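Local coordinates for protein cytochrome C (Marichromatium purpuratum 984, PDB 5LO9) that probably interconverts thiosulfate and tetrathionate as a fused TsdBA thiosulfate dehydrogenase, passing electrons along its covalently bound c-type hemes, at residues L404-E409 against P422-P427; N283-A288 against R428-G433; R393-Y398 against A467-A472. One frame throughout, in Å; residues are numbered along the deposited sequence.

Contact 1: L404-E409 against P422-P427; sequences LCHGAE and PPLWGP. With HEC (heme c), chain F; EDO (1,2-ethanediol), chain Q.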
loop_
_atom_site.group_PDB
_atom_site.type_symbol
_atom_site.label_atom_id
_atom_site.label_comp_id
_atom_site.label_asym_id
_atom_site.label_seq_id
_atom_site.Cartn_x
_atom_site.Cartn_y
_atom_site.Cartn_z
ATOM N N LEU A 404 -17.258 24.678 25.680
ATOM C CA LEU A 404 -17.986 23.723 26.504
ATOM C C LEU A 404 -17.264 22.374 26.569
ATOM O O LEU A 404 -17.253 21.707 27.613
ATOM C CB LEU A 404 -19.409 23.575 25.947
ATOM C CG LEU A 404 -20.382 22.623 26.629
ATOM C CD1 LEU A 404 -20.933 23.172 27.967
ATOM C CD2 LEU A 404 -21.486 22.344 25.653
ATOM N N CYS A 405 -16.722 21.931 25.438
ATOM C CA CYS A 405 -16.013 20.670 25.300
ATOM C C CYS A 405 -14.505 20.860 25.336
ATOM O O CYS A 405 -13.810 20.220 26.128
ATOM C CB CYS A 405 -16.410 20.011 23.985
ATOM S SG CYS A 405 -18.126 19.556 23.823
ATOM N N HIS A 406 -13.991 21.767 24.511
ATOM C CA HIS A 406 -12.559 21.916 24.387
ATOM C C HIS A 406 -11.927 22.758 25.488
ATOM O O HIS A 406 -10.692 22.792 25.562
ATOM C CB HIS A 406 -12.228 22.504 23.020
ATOM C CG HIS A 406 -12.533 21.564 21.906
ATOM N ND1 HIS A 406 -11.778 20.439 21.659
ATOM C CD2 HIS A 406 -13.523 21.562 20.983
ATOM C CE1 HIS A 406 -12.280 19.790 20.624
ATOM N NE2 HIS A 406 -13.343 20.449 20.196
ATOM N N GLY A 407 -12.715 23.425 26.326
ATOM C CA GLY A 407 -12.198 24.146 27.476
ATOM C C GLY A 407 -11.988 25.624 27.182
ATOM O O GLY A 407 -11.744 26.041 26.045
ATOM N N ALA A 408 -12.076 26.435 28.226
ATOM C CA ALA A 408 -11.917 27.874 28.050
ATOM C C ALA A 408 -10.529 28.231 27.529
ATOM O O ALA A 408 -10.365 29.214 26.788
ATOM C CB ALA A 408 -12.195 28.555 29.372
ATOM N N GLU A 409 -9.520 27.457 27.917
ATOM C CA GLU A 409 -8.151 27.669 27.481
ATOM C C GLU A 409 -7.665 26.574 26.534
ATOM O O GLU A 409 -6.479 26.248 26.504
ATOM C CB GLU A 409 -7.235 27.761 28.690
ATOM C CG GLU A 409 -7.445 28.984 29.585
ATOM C CD GLU A 409 -6.868 28.720 30.980
ATOM O OE1 GLU A 409 -7.524 27.985 31.770
ATOM O OE2 GLU A 409 -5.719 29.175 31.245
ATOM N N PRO A 422 -10.207 16.749 22.511
ATOM C CA PRO A 422 -8.810 17.008 22.283
ATOM C C PRO A 422 -8.439 18.429 22.656
ATOM O O PRO A 422 -9.168 19.373 22.329
ATOM C CB PRO A 422 -8.655 16.789 20.770
ATOM C CG PRO A 422 -9.780 15.944 20.396
ATOM C CD PRO A 422 -10.886 16.318 21.284
ATOM N N PRO A 423 -7.287 18.605 23.295
ATOM C CA PRO A 423 -6.648 19.925 23.404
ATOM C C PRO A 423 -6.385 20.540 22.042
ATOM O O PRO A 423 -5.832 19.891 21.162
ATOM C CB PRO A 423 -5.317 19.614 24.095
ATOM C CG PRO A 423 -5.453 18.285 24.650
ATOM C CD PRO A 423 -6.467 17.537 23.863
ATOM N N LEU A 424 -6.711 21.820 21.902
ATOM C CA LEU A 424 -6.571 22.511 20.638
ATOM C C LEU A 424 -5.393 23.460 20.589
ATOM O O LEU A 424 -5.084 23.988 19.510
ATOM C CB LEU A 424 -7.851 23.279 20.330
ATOM C CG LEU A 424 -9.128 22.451 20.321
ATOM C CD1 LEU A 424 -10.280 23.365 19.852
ATOM C CD2 LEU A 424 -9.005 21.207 19.420
ATOM N N TRP A 425 -4.781 23.748 21.724
ATOM C CA TRP A 425 -3.502 24.443 21.745
ATOM C C TRP A 425 -2.831 24.139 23.078
ATOM O O TRP A 425 -3.346 23.372 23.899
ATOM C CB TRP A 425 -3.655 25.945 21.489
ATOM C CG TRP A 425 -4.463 26.738 22.502
ATOM C CD1 TRP A 425 -4.008 27.262 23.668
ATOM C CD2 TRP A 425 -5.848 27.127 22.407
ATOM N NE1 TRP A 425 -5.012 27.941 24.314
ATOM C CE2 TRP A 425 -6.152 27.873 23.567
ATOM C CE3 TRP A 425 -6.857 26.904 21.467
ATOM C CZ2 TRP A 425 -7.419 28.385 23.825
ATOM C CZ3 TRP A 425 -8.123 27.417 21.726
ATOM C CH2 TRP A 425 -8.388 28.154 22.902
ATOM N N GLY A 426 -1.650 24.704 23.270
ATOM C CA GLY A 426 -0.873 24.371 24.433
ATOM C C GLY A 426 -0.035 23.143 24.237
ATOM O O GLY A 426 -0.034 22.528 23.170
ATOM N N PRO A 427 0.690 22.751 25.281
ATOM C CA PRO A 427 1.724 21.711 25.134
ATOM C C PRO A 427 1.208 20.307 24.866
ATOM O O PRO A 427 2.023 19.435 24.548
ATOM C CB PRO A 427 2.468 21.766 26.475
ATOM C CG PRO A 427 1.484 22.380 27.424
ATOM C CD PRO A 427 0.718 23.368 26.610
HETATM FE FE HEC F . -14.494 19.869 18.565
HETATM C CHA HEC F . -12.284 17.351 17.585
HETATM C CHB HEC F . -12.575 22.280 16.915
HETATM C CHC HEC F . -16.942 22.228 19.221
HETATM C CHD HEC F . -16.104 17.612 20.751
HETATM N NA HEC F . -12.729 19.829 17.455
HETATM C C1A HEC F . -11.989 18.742 17.189
HETATM C C2A HEC F . -10.774 19.080 16.396
HETATM C C3A HEC F . -10.870 20.512 16.188
HETATM C C4A HEC F . -12.123 20.880 16.900
HETATM C CMA HEC F . -9.902 21.362 15.423
HETATM C CAA HEC F . -9.686 18.206 15.864
HETATM C CBA HEC F . -8.353 18.737 16.403
HETATM C CGA HEC F . -7.656 17.798 17.350
HETATM O O1A HEC F . -8.179 16.699 17.589
HETATM O O2A HEC F . -6.583 18.195 17.853
HETATM N NB HEC F . -14.712 21.886 18.133
HETATM C C1B HEC F . -13.861 22.670 17.484
HETATM C C2B HEC F . -14.346 24.063 17.355
HETATM C C3B HEC F . -15.640 24.045 18.027
HETATM C C4B HEC F . -15.768 22.632 18.452
HETATM C CMB HEC F . -13.653 25.207 16.709
HETATM C CAB HEC F . -16.628 25.167 18.211
HETATM C CBB HEC F . -17.026 25.633 16.831
HETATM N NC HEC F . -16.202 19.922 19.772
HETATM C C1C HEC F . -17.039 20.941 19.899
HETATM C C2C HEC F . -18.124 20.701 20.863
HETATM C C3C HEC F . -17.888 19.347 21.325
HETATM C C4C HEC F . -16.652 18.968 20.591
HETATM C CMC HEC F . -19.195 21.662 21.263
HETATM C CAC HEC F . -18.613 18.506 22.344
HETATM C CBC HEC F . -20.087 18.341 22.177
HETATM N ND HEC F . -14.250 17.855 19.051
HETATM C C1D HEC F . -14.982 17.139 19.917
HETATM C C2D HEC F . -14.532 15.722 19.972
HETATM C C3D HEC F . -13.427 15.652 19.032
HETATM C C4D HEC F . -13.339 17.024 18.516
HETATM C CMD HEC F . -15.067 14.597 20.779
HETATM C CAD HEC F . -12.607 14.448 18.721
HETATM C CBD HEC F . -13.459 13.574 17.805
HETATM C CGD HEC F . -13.326 12.091 18.130
HETATM O O1D HEC F . -12.636 11.678 19.079
HETATM O O2D HEC F . -13.953 11.288 17.434
HETATM C C1 EDO Q . -14.331 20.404 30.060
HETATM O O1 EDO Q . -13.426 20.973 29.089
HETATM C C2 EDO Q . -15.788 20.277 29.540
HETATM O O2 EDO Q . -16.665 19.411 30.329
#

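Contact 2: N283-A288 against R428-G433; sequences NDQTCA and RSYNWG. With HEC (heme c), chain E.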
loop_
_atom_site.group_PDB
_atom_site.type_symbol
_atom_site.label_atom_id
_atom_site.label_comp_id
_atom_site.label_asym_id
_atom_site.label_seq_id
_atom_site.Cartn_x
_atom_site.Cartn_y
_atom_site.Cartn_z
ATOM N N ASN A 283 1.859 13.803 22.747
ATOM C CA ASN A 283 0.832 14.712 23.175
ATOM C C ASN A 283 -0.395 13.895 23.528
ATOM O O ASN A 283 -0.304 12.678 23.732
ATOM C CB ASN A 283 0.562 15.776 22.097
ATOM C CG ASN A 283 0.119 15.188 20.804
ATOM O OD1 ASN A 283 -0.330 14.042 20.749
ATOM N ND2 ASN A 283 0.166 15.999 19.749
ATOM N N ASP A 284 -1.533 14.592 23.627
ATOM C CA ASP A 284 -2.809 14.027 24.041
ATOM C C ASP A 284 -3.795 14.080 22.879
ATOM O O ASP A 284 -4.849 14.707 22.961
ATOM C CB ASP A 284 -3.335 14.752 25.287
ATOM C CG ASP A 284 -2.498 14.448 26.541
ATOM O OD1 ASP A 284 -1.924 13.339 26.617
ATOM O OD2 ASP A 284 -2.458 15.283 27.467
ATOM N N GLN A 285 -3.462 13.351 21.820
ATOM C CA GLN A 285 -4.219 13.301 20.590
ATOM C C GLN A 285 -4.431 11.843 20.218
ATOM O O GLN A 285 -3.768 10.950 20.748
ATOM C CB GLN A 285 -3.481 14.012 19.472
ATOM C CG GLN A 285 -3.149 15.459 19.780
ATOM C CD GLN A 285 -4.340 16.411 19.837
ATOM O OE1 GLN A 285 -4.461 17.199 20.772
ATOM N NE2 GLN A 285 -5.173 16.392 18.819
ATOM N N THR A 286 -5.379 11.612 19.311
ATOM C CA THR A 286 -5.523 10.340 18.625
ATOM C C THR A 286 -5.858 10.632 17.172
ATOM O O THR A 286 -6.389 11.694 16.838
ATOM C CB THR A 286 -6.620 9.439 19.201
ATOM O OG1 THR A 286 -7.905 10.030 18.945
ATOM C CG2 THR A 286 -6.454 9.174 20.704
ATOM N N CYS A 287 -5.578 9.647 16.314
ATOM C CA CYS A 287 -5.897 9.774 14.897
ATOM C C CYS A 287 -7.376 10.071 14.733
ATOM O O CYS A 287 -7.776 10.872 13.881
ATOM C CB CYS A 287 -5.558 8.476 14.144
ATOM S SG CYS A 287 -3.939 7.640 14.422
ATOM N N ALA A 288 -8.198 9.405 15.538
ATOM C CA ALA A 288 -9.640 9.461 15.395
ATOM C C ALA A 288 -10.198 10.854 15.662
ATOM O O ALA A 288 -11.304 11.164 15.201
ATOM C CB ALA A 288 -10.269 8.454 16.363
ATOM N N ARG A 428 -0.088 20.038 25.004
ATOM C CA ARG A 428 -0.618 18.712 24.716
ATOM C C ARG A 428 -1.438 18.664 23.422
ATOM O O ARG A 428 -2.165 17.693 23.187
ATOM C CB ARG A 428 -1.456 18.226 25.888
ATOM C CG ARG A 428 -0.808 18.463 27.210
ATOM C CD ARG A 428 0.459 17.734 27.363
ATOM N NE ARG A 428 0.273 16.304 27.316
ATOM C CZ ARG A 428 1.244 15.472 26.977
ATOM N NH1 ARG A 428 2.439 15.967 26.660
ATOM N NH2 ARG A 428 1.020 14.163 26.941
ATOM N N SER A 429 -1.319 19.675 22.571
ATOM C CA SER A 429 -2.007 19.706 21.295
ATOM C C SER A 429 -1.048 19.306 20.170
ATOM O O SER A 429 0.114 18.988 20.387
ATOM C CB SER A 429 -2.576 21.105 21.083
ATOM O OG SER A 429 -3.320 21.185 19.900
ATOM N N TYR A 430 -1.548 19.314 18.947
ATOM C CA TYR A 430 -0.689 19.086 17.794
ATOM C C TYR A 430 0.347 20.192 17.692
ATOM O O TYR A 430 0.124 21.319 18.158
ATOM C CB TYR A 430 -1.520 19.036 16.511
ATOM C CG TYR A 430 -2.509 20.180 16.321
ATOM C CD1 TYR A 430 -2.107 21.391 15.728
ATOM C CD2 TYR A 430 -3.829 20.052 16.717
ATOM C CE1 TYR A 430 -2.991 22.432 15.533
ATOM C CE2 TYR A 430 -4.756 21.110 16.517
ATOM C CZ TYR A 430 -4.318 22.285 15.925
ATOM O OH TYR A 430 -5.186 23.318 15.715
ATOM N N ASN A 431 1.489 19.878 17.055
ATOM C CA ASN A 431 2.596 20.828 17.069
ATOM C C ASN A 431 2.532 21.741 15.838
ATOM O O ASN A 431 1.622 21.652 15.006
ATOM C CB ASN A 431 3.956 20.104 17.256
ATOM C CG ASN A 431 4.489 19.338 16.007
ATOM O OD1 ASN A 431 4.281 19.715 14.833
ATOM N ND2 ASN A 431 5.266 18.283 16.296
ATOM N N TRP A 432 3.504 22.659 15.746
ATOM C CA TRP A 432 3.457 23.745 14.773
ATOM C C TRP A 432 3.720 23.273 13.351
ATOM O O TRP A 432 3.581 24.074 12.413
ATOM C CB TRP A 432 4.479 24.825 15.132
ATOM C CG TRP A 432 3.998 25.903 16.076
ATOM C CD1 TRP A 432 4.377 26.090 17.381
ATOM C CD2 TRP A 432 3.082 26.944 15.776
ATOM N NE1 TRP A 432 3.749 27.191 17.905
ATOM C CE2 TRP A 432 2.948 27.734 16.936
ATOM C CE3 TRP A 432 2.362 27.292 14.643
ATOM C CZ2 TRP A 432 2.105 28.834 16.991
ATOM C CZ3 TRP A 432 1.532 28.390 14.694
ATOM C CH2 TRP A 432 1.408 29.147 15.859
ATOM N N GLY A 433 4.091 22.009 13.172
ATOM C CA GLY A 433 4.269 21.482 11.843
ATOM C C GLY A 433 3.052 20.761 11.327
ATOM O O GLY A 433 3.002 20.416 10.146
HETATM FE FE HEC E . -4.031 12.775 9.842
HETATM C CHA HEC E . -4.185 13.706 6.457
HETATM C CHB HEC E . -3.457 9.444 8.932
HETATM C CHC HEC E . -3.611 11.897 13.235
HETATM C CHD HEC E . -4.998 15.948 10.744
HETATM N NA HEC E . -3.866 11.777 8.023
HETATM C C1A HEC E . -3.942 12.319 6.812
HETATM C C2A HEC E . -3.763 11.341 5.717
HETATM C C3A HEC E . -3.558 10.092 6.430
HETATM C C4A HEC E . -3.637 10.462 7.864
HETATM C CMA HEC E . -3.349 8.751 5.824
HETATM C CAA HEC E . -3.833 11.597 4.233
HETATM C CBA HEC E . -5.283 11.864 3.846
HETATM C CGA HEC E . -5.446 11.981 2.340
HETATM O O1A HEC E . -6.605 11.850 1.885
HETATM O O2A HEC E . -4.442 12.224 1.603
HETATM N NB HEC E . -3.614 11.026 10.903
HETATM C C1B HEC E . -3.422 9.807 10.352
HETATM C C2B HEC E . -3.127 8.771 11.346
HETATM C C3B HEC E . -3.165 9.496 12.609
HETATM C C4B HEC E . -3.463 10.885 12.212
HETATM C CMB HEC E . -2.891 7.321 11.117
HETATM C CAB HEC E . -2.922 8.938 13.973
HETATM C CBB HEC E . -1.471 8.461 14.024
HETATM N NC HEC E . -4.249 13.755 11.673
HETATM C C1C HEC E . -4.065 13.250 12.903
HETATM C C2C HEC E . -4.399 14.208 13.982
HETATM C C3C HEC E . -4.800 15.412 13.235
HETATM C C4C HEC E . -4.680 15.002 11.817
HETATM C CMC HEC E . -4.309 13.960 15.466
HETATM C CAC HEC E . -5.302 16.755 13.731
HETATM C CBC HEC E . -4.398 17.335 14.771
HETATM N ND HEC E . -4.487 14.507 8.774
HETATM C C1D HEC E . -4.840 15.660 9.320
HETATM C C2D HEC E . -5.117 16.706 8.319
HETATM C C3D HEC E . -4.875 16.069 7.012
HETATM C C4D HEC E . -4.482 14.702 7.451
HETATM C CMD HEC E . -5.523 18.102 8.646
HETATM C CAD HEC E . -5.001 16.630 5.607
HETATM C CBD HEC E . -4.152 17.885 5.312
HETATM C CGD HEC E . -2.616 17.766 5.394
HETATM O O1D HEC E . -2.018 17.297 6.409
HETATM O O2D HEC E . -1.948 18.200 4.416
#

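Contact 3: R393-Y398 against A467-A472; sequences RGAALY and AAYINA. With EDO (1,2-ethanediol), chain Z.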
loop_
_atom_site.group_PDB
_atom_site.type_symbol
_atom_site.label_atom_id
_atom_site.label_comp_id
_atom_site.label_asym_id
_atom_site.label_seq_id
_atom_site.Cartn_x
_atom_site.Cartn_y
_atom_site.Cartn_z
ATOM N N ARG A 393 -13.521 38.197 16.893
ATOM C CA ARG A 393 -14.779 37.512 16.663
ATOM C C ARG A 393 -14.609 36.011 16.876
ATOM O O ARG A 393 -15.501 35.350 17.419
ATOM C CB ARG A 393 -15.288 37.830 15.266
ATOM C CG ARG A 393 -16.673 37.285 15.017
ATOM C CD ARG A 393 -17.130 37.700 13.680
ATOM N NE ARG A 393 -18.465 37.202 13.337
ATOM C CZ ARG A 393 -18.740 36.383 12.316
ATOM N NH1 ARG A 393 -17.773 35.908 11.522
ATOM N NH2 ARG A 393 -20.004 36.030 12.069
ATOM N N GLY A 394 -13.441 35.465 16.484
ATOM C CA GLY A 394 -13.173 34.056 16.714
ATOM C C GLY A 394 -13.221 33.691 18.186
ATOM O O GLY A 394 -13.815 32.693 18.573
ATOM N N ALA A 395 -12.646 34.516 19.036
ATOM C CA ALA A 395 -12.673 34.159 20.448
ATOM C C ALA A 395 -14.093 34.196 21.005
ATOM O O ALA A 395 -14.454 33.377 21.867
ATOM C CB ALA A 395 -11.753 35.098 21.218
ATOM N N ALA A 396 -14.920 35.114 20.503
ATOM C CA ALA A 396 -16.323 35.127 20.899
ATOM C C ALA A 396 -16.999 33.835 20.492
ATOM O O ALA A 396 -17.642 33.166 21.313
ATOM C CB ALA A 396 -17.033 36.307 20.255
ATOM N N LEU A 397 -16.878 33.480 19.205
ATOM C CA LEU A 397 -17.465 32.242 18.710
ATOM C C LEU A 397 -16.996 31.028 19.516
ATOM O O LEU A 397 -17.811 30.189 19.922
ATOM C CB LEU A 397 -17.118 32.093 17.241
ATOM C CG LEU A 397 -17.845 33.045 16.318
ATOM C CD1 LEU A 397 -17.066 33.276 15.031
ATOM C CD2 LEU A 397 -19.219 32.439 15.970
ATOM N N TYR A 398 -15.680 30.929 19.777
ATOM C CA TYR A 398 -15.138 29.784 20.503
ATOM C C TYR A 398 -15.755 29.686 21.888
ATOM O O TYR A 398 -16.148 28.596 22.331
ATOM C CB TYR A 398 -13.612 29.894 20.589
ATOM C CG TYR A 398 -12.976 28.740 21.328
ATOM C CD1 TYR A 398 -12.425 27.658 20.653
ATOM C CD2 TYR A 398 -12.959 28.722 22.685
ATOM C CE1 TYR A 398 -11.899 26.595 21.336
ATOM C CE2 TYR A 398 -12.421 27.666 23.381
ATOM C CZ TYR A 398 -11.912 26.604 22.711
ATOM O OH TYR A 398 -11.403 25.557 23.431
ATOM N N ALA A 467 -10.965 29.473 13.431
ATOM C CA ALA A 467 -9.729 28.784 13.093
ATOM C C ALA A 467 -8.528 29.675 13.349
ATOM O O ALA A 467 -7.519 29.231 13.918
ATOM C CB ALA A 467 -9.768 28.332 11.640
ATOM N N ALA A 468 -8.629 30.949 12.963
ATOM C CA ALA A 468 -7.549 31.886 13.240
ATOM C C ALA A 468 -7.373 32.136 14.742
ATOM O O ALA A 468 -6.239 32.303 15.205
ATOM C CB ALA A 468 -7.782 33.174 12.478
ATOM N N TYR A 469 -8.461 32.154 15.529
ATOM C CA TYR A 469 -8.285 32.293 16.975
ATOM C C TYR A 469 -7.520 31.102 17.553
ATOM O O TYR A 469 -6.535 31.274 18.271
ATOM C CB TYR A 469 -9.637 32.449 17.675
ATOM C CG TYR A 469 -9.595 32.334 19.202
ATOM C CD1 TYR A 469 -9.044 33.321 19.984
ATOM C CD2 TYR A 469 -10.122 31.256 19.852
ATOM C CE1 TYR A 469 -9.010 33.235 21.393
ATOM C CE2 TYR A 469 -10.087 31.163 21.267
ATOM C CZ TYR A 469 -9.529 32.163 22.012
ATOM O OH TYR A 469 -9.500 32.072 23.383
ATOM N N ILE A 470 -7.964 29.886 17.250
ATOM C CA ILE A 470 -7.334 28.668 17.774
ATOM C C ILE A 470 -5.855 28.620 17.415
ATOM O O ILE A 470 -4.986 28.365 18.259
ATOM C CB ILE A 470 -8.055 27.433 17.207
ATOM C CG1 ILE A 470 -9.302 27.135 17.999
ATOM C CG2 ILE A 470 -7.134 26.199 17.181
ATOM C CD1 ILE A 470 -10.280 26.179 17.242
ATOM N N ASN A 471 -5.552 28.795 16.139
ATOM C CA ASN A 471 -4.204 28.568 15.666
ATOM C C ASN A 471 -3.303 29.782 15.838
ATOM O O ASN A 471 -2.242 29.853 15.217
ATOM C CB ASN A 471 -4.256 28.105 14.212
ATOM C CG ASN A 471 -4.656 26.638 14.101
ATOM O OD1 ASN A 471 -4.310 25.820 14.979
ATOM N ND2 ASN A 471 -5.383 26.288 13.026
ATOM N N ALA A 472 -3.695 30.735 16.670
ATOM C CA ALA A 472 -2.823 31.836 17.010
ATOM C C ALA A 472 -2.302 31.706 18.428
ATOM O O ALA A 472 -1.743 32.653 18.970
ATOM C CB ALA A 472 -3.554 33.152 16.791
HETATM C C1 EDO Z . -21.450 36.195 15.054
HETATM O O1 EDO Z . -21.217 36.757 16.365
HETATM C C2 EDO Z . -22.682 36.809 14.361
HETATM O O2 EDO Z . -22.390 38.018 13.613
#

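Contact 1: L404-E409 against P422-P427
His406 carries this contact. Its NE2 binds the heme iron at 2.1 Å, and Met450 SD is the second axial ligand. Cys405 SG, one residue earlier, is bonded covalently to CAC of the same heme. The other ring nitrogen holds the imidazole in place. His406 ND1 donates a hydrogen bond of 2.9 Å to Pro422 O, which lies close to the ring plane and meets the N-H at 152°. This is the familiar second-shell bond of a c-type cytochrome: it fixes the rotation of the axial histidine and would probably make the imidazole a stronger electron donor to iron. Leu424 CD1 sits over one face of the ring, 3.8 Å from its centroid, in a CH-pi contact. Leu424 CD2 reaches the porphyrin at HEC C3A, 3.8 Å away. Pro422 CD packs on C3D of the heme.

Gly407 leaves the helix with positive phi, at angles that call for glycine. The chain then runs to Glu409, whose backbone lies against the Trp425 indole. Trp425 CZ2 is 3.3 Å from Glu409 C. The indole also stacks on His473 and meets the Tyr398 ring obliquely. An alanine here would remove the indole and would probably lose the stack on His473 and the packing against Tyr398 and the Glu409 backbone.

Helix 403-406 follows helix 391-401, whose Tyr398 touches both His406 and Leu424. Ile470 of helix 460-470 packs on Leu424 and Trp425. The segment 422-427 directly follows strand 418-421.

Contact 2: N283-A288 against R428-G433
Arg428 opens the segment and makes the main polar grip. Its chain bends at chi2 and chi3, so the guanidinium turns back to Asp284. Arg428 NE bonds Asp284 OD2 at 2.9 Å, and Arg428 NH2 bonds Asp284 OD1 at 3.1 Å. This is a side-on, two-nitrogen salt bridge. The two planes stand 78° apart, so both carboxylate oxygens are met from above their plane. One guanidinium face lies over the Asn283 backbone. Arg428 O takes the backbone N-H of Asp284 at 3.2 Å, with the donor above the carbonyl plane.

At Ser429 the backbone O accepts a weak bond from Asn283 ND2, 3.1 Å away. That amide also bonds Ser334 O, so it spans two loops. Gln285 OE1 lies 3.5 Å from Ser429 CA, while Gln285 NE2 bonds a propionate of heme c #3.

Tyr430 places CD2 3.4 Å from CBC of heme c #4, the heme joined to Cys287 by a thioether. Its OH bonds Asn471 OD1. Asn431 OD1 then accepts from Gly433 N at 2.8 Å, forming an Asx turn.

The contact thus joins two loops beside two hemes. Segment 283-288 runs between helix 256-269 and helix 292-295, with Cys287 and Ala288 packed on Phe268. Segment 428-433 lies between strand 418-421 and helix 439-449.

Contact 3: R393-Y398 against A467-A472
Two helices, 391-401 and 460-470, meet here through small residues and aromatic rings. No hydrogen bond crosses between the two segments.

Backbone packing comes first. Gly394 and Tyr469 have CA atoms 5.2 Å apart. A CB on Gly394 would clash with Tyr469 CB, so the glycine allows this close approach.

The CH-pi contact is next. Ala395 CB sits over one face of the Tyr469 ring, 3.6 Å from its centroid and offset toward the rim. Tyr469 CG is anti to the backbone N (chi1 169°), which lays the ring along the opposing helix at Ala395.

The aromatic and aliphatic contacts follow. Tyr398 CG lies 3.8 Å from Tyr469 CE2. The ring centroids are 5.6 Å apart and the planes are turned by 54°, an oblique pairing. Tyr398 also has its CG anti to the backbone N. Its CD1 approaches Ile470 CG1 at 4.1 Å, and the two side chains cross near a right angle. Ile470 also touches heme c #3.

Tyr398 OH bonds Gly407 O, and Arg393 NH1 forms a salt bridge with Asp465.

Between the two segments the contact is apolar; the Arg393-Asp465 salt bridge joins the same helices nearby. The fit depends on shape, with a glycine and an alanine facing a tyrosine, as the terminal helices of cytochrome c domains characteristically pack glycine against an aromatic residue.

Contacts 1 and 3 belong to the same cytochrome c domain, and Tyr398 belongs to both neighbourhoods. Contact 1 is partly buried, with His406 and Leu424 inside and Glu409 exposed. Contact 3 is a buried, apolar helix pair whose Ile470 reaches heme c #3. Contact 2 is of another kind. It is buried on the whole, with Arg428 at its exposed edge. It ties this domain's loop to the loop that carries Cys287, through charges and backbone bonds. Segments 422-427 and 428-433 are consecutive, so one loop passes from beside the axial histidine of heme c #3 to heme c #4, which Tyr430 touches.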